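PDB 4NIM: versicolorin reductase, which probably catalyses NAD(P)(H)-dependent oxidation or reduction of a substrate as a short-chain dehydrogenase/reductase. Local coordinates for residues V44-A50 with V68-D73. Numbering follows the deposited sequence.
Sequences VICGRSA and VFVQVD
Strands 44-47 and 68-71 run parallel, axes approaching to 4.6 Å and inclined at 26°, pairing Val-44 with Val-68. Backbone hydrogen bonds alternate in direction: Ile-45 N→Val-68 O (2.9 Å), Val-70 N→Ile-45 O (2.8 Å), Gly-47 N→Val-70 O (3.3 Å) and Val-72 N→Gly-47 O (2.8 Å). Val-44 CG1 (t) meets Val-70 CG2 (t) at 3.7 Å on the helix 77-91 face; Cys-46 CB lies 3.9 Å from Val-72 CG2 (m). The strands flank helix 50-63 in a right-handed beta-alpha-beta crossover at the Rossmann-fold sheet's edge. On the helix 50-63 face, Ile-45 (pt) sets CG1 4.2 Å from Phe-69 CD1. The Phe-69 ring (t, chi2 72°) reaches across to extended Gly-47 (phi/psi 165/-172), CE1 3.6 Å from Gly-47 N and CZ 3.4 Å from Ser-49 O. Gln-71 (tt) NE2 donates a hydrogen bond to Arg-48 O (2.9 Å). Ser-49 (t) N-caps helix 50-63 through Lys-52 N. Arg-48 (mtp) NH1 forms a long 3.6 Å salt bridge with Asp-73 OD1, which also accepts from Glu-75 N.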
loop_
_atom_site.group_PDB
_atom_site.type_symbol
_atom_site.label_atom_id
_atom_site.label_comp_id
_atom_site.label_asym_id
_atom_site.label_seq_id
_atom_site.Cartn_x
_atom_site.Cartn_y
_atom_site.Cartn_z
ATOM N N VAL A 44 3.211 0.821 -12.981
ATOM C CA VAL A 44 1.863 1.266 -13.217
ATOM C C VAL A 44 1.524 2.074 -12.011
ATOM O O VAL A 44 1.579 1.558 -10.869
ATOM C CB VAL A 44 0.870 0.095 -13.356
ATOM C CG1 VAL A 44 -0.531 0.606 -13.622
ATOM C CG2 VAL A 44 1.300 -0.797 -14.511
ATOM N N ILE A 45 1.214 3.335 -12.253
ATOM C CA ILE A 45 0.806 4.249 -11.203
ATOM C C ILE A 45 -0.627 4.705 -11.417
ATOM O O ILE A 45 -1.198 4.562 -12.511
ATOM C CB ILE A 45 1.742 5.479 -11.089
ATOM C CG1 ILE A 45 1.919 6.174 -12.444
ATOM C CG2 ILE A 45 3.089 5.044 -10.515
ATOM C CD1 ILE A 45 2.324 7.610 -12.309
ATOM N N CYS A 46 -1.232 5.259 -10.373
ATOM C CA CYS A 46 -2.662 5.542 -10.450
ATOM C C CYS A 46 -3.170 6.498 -9.394
ATOM O O CYS A 46 -2.529 6.716 -8.360
ATOM C CB CYS A 46 -3.488 4.250 -10.367
ATOM S SG CYS A 46 -3.246 3.316 -8.823
ATOM N N GLY A 47 -4.323 7.084 -9.693
ATOM C CA GLY A 47 -4.919 8.096 -8.851
ATOM C C GLY A 47 -6.020 8.865 -9.560
ATOM O O GLY A 47 -6.440 8.513 -10.652
ATOM N N ARG A 48 -6.501 9.910 -8.906
ATOM C CA ARG A 48 -7.630 10.661 -9.388
ATOM C C ARG A 48 -7.225 11.751 -10.383
ATOM O O ARG A 48 -7.921 11.973 -11.356
ATOM C CB ARG A 48 -8.373 11.271 -8.204
ATOM C CG ARG A 48 -8.822 10.220 -7.184
ATOM C CD ARG A 48 -9.653 10.848 -6.079
ATOM N NE ARG A 48 -10.822 11.494 -6.668
ATOM C CZ ARG A 48 -12.035 10.948 -6.789
ATOM N NH1 ARG A 48 -12.301 9.723 -6.331
ATOM N NH2 ARG A 48 -13.000 11.658 -7.365
ATOM N N SER A 49 -6.116 12.434 -10.134
ATOM C CA SER A 49 -5.745 13.573 -10.964
ATOM C C SER A 49 -5.044 13.130 -12.257
ATOM O O SER A 49 -3.976 12.565 -12.230
ATOM C CB SER A 49 -4.854 14.533 -10.180
ATOM O OG SER A 49 -4.208 15.444 -11.061
ATOM N N ALA A 50 -5.663 13.393 -13.389
ATOM C CA ALA A 50 -5.012 13.173 -14.671
ATOM C C ALA A 50 -3.678 13.935 -14.803
ATOM O O ALA A 50 -2.686 13.382 -15.270
ATOM C CB ALA A 50 -5.954 13.553 -15.791
ATOM N N VAL A 68 3.010 3.687 -16.855
ATOM C CA VAL A 68 1.657 3.759 -17.328
ATOM C C VAL A 68 0.882 4.389 -16.203
ATOM O O VAL A 68 1.039 3.981 -15.051
ATOM C CB VAL A 68 1.115 2.342 -17.587
ATOM C CG1 VAL A 68 -0.400 2.374 -17.777
ATOM C CG2 VAL A 68 1.835 1.746 -18.797
ATOM N N PHE A 69 0.082 5.402 -16.504
ATOM C CA PHE A 69 -0.806 5.982 -15.499
ATOM C C PHE A 69 -2.254 5.597 -15.711
ATOM O O PHE A 69 -2.756 5.661 -16.839
ATOM C CB PHE A 69 -0.702 7.491 -15.476
ATOM C CG PHE A 69 -1.776 8.134 -14.658
ATOM C CD1 PHE A 69 -1.751 8.039 -13.274
ATOM C CD2 PHE A 69 -2.838 8.791 -15.266
ATOM C CE1 PHE A 69 -2.734 8.621 -12.518
ATOM C CE2 PHE A 69 -3.813 9.377 -14.498
ATOM C CZ PHE A 69 -3.753 9.282 -13.137
ATOM N N VAL A 70 -2.943 5.193 -14.633
ATOM C CA VAL A 70 -4.352 4.800 -14.738
ATOM C C VAL A 70 -5.187 5.734 -13.858
ATOM O O VAL A 70 -4.910 5.869 -12.682
ATOM C CB VAL A 70 -4.568 3.325 -14.304
ATOM C CG1 VAL A 70 -5.915 2.801 -14.783
ATOM C CG2 VAL A 70 -3.479 2.431 -14.902
ATOM N N GLN A 71 -6.141 6.450 -14.455
ATOM C CA GLN A 71 -6.974 7.347 -13.700
ATOM C C GLN A 71 -8.071 6.489 -13.025
ATOM O O GLN A 71 -8.822 5.776 -13.693
ATOM C CB GLN A 71 -7.589 8.399 -14.604
ATOM C CG GLN A 71 -8.210 9.518 -13.787
ATOM C CD GLN A 71 -8.890 10.583 -14.615
ATOM O OE1 GLN A 71 -9.364 10.332 -15.712
ATOM N NE2 GLN A 71 -8.929 11.789 -14.087
ATOM N N VAL A 72 -8.139 6.517 -11.703
ATOM C CA VAL A 72 -9.085 5.661 -10.985
ATOM C C VAL A 72 -9.801 6.325 -9.819
ATOM O O VAL A 72 -9.347 7.322 -9.270
ATOM C CB VAL A 72 -8.371 4.418 -10.399
ATOM C CG1 VAL A 72 -7.830 3.519 -11.506
ATOM C CG2 VAL A 72 -7.269 4.831 -9.417
ATOM N N ASP A 73 -10.901 5.713 -9.427
ATOM C CA ASP A 73 -11.521 5.918 -8.124
ATOM C C ASP A 73 -11.435 4.550 -7.433
ATOM O O ASP A 73 -12.104 3.598 -7.856
ATOM C CB ASP A 73 -12.979 6.337 -8.330
ATOM C CG ASP A 73 -13.768 6.400 -7.027
ATOM O OD1 ASP A 73 -13.198 6.277 -5.919
ATOM O OD2 ASP A 73 -14.987 6.573 -7.161
#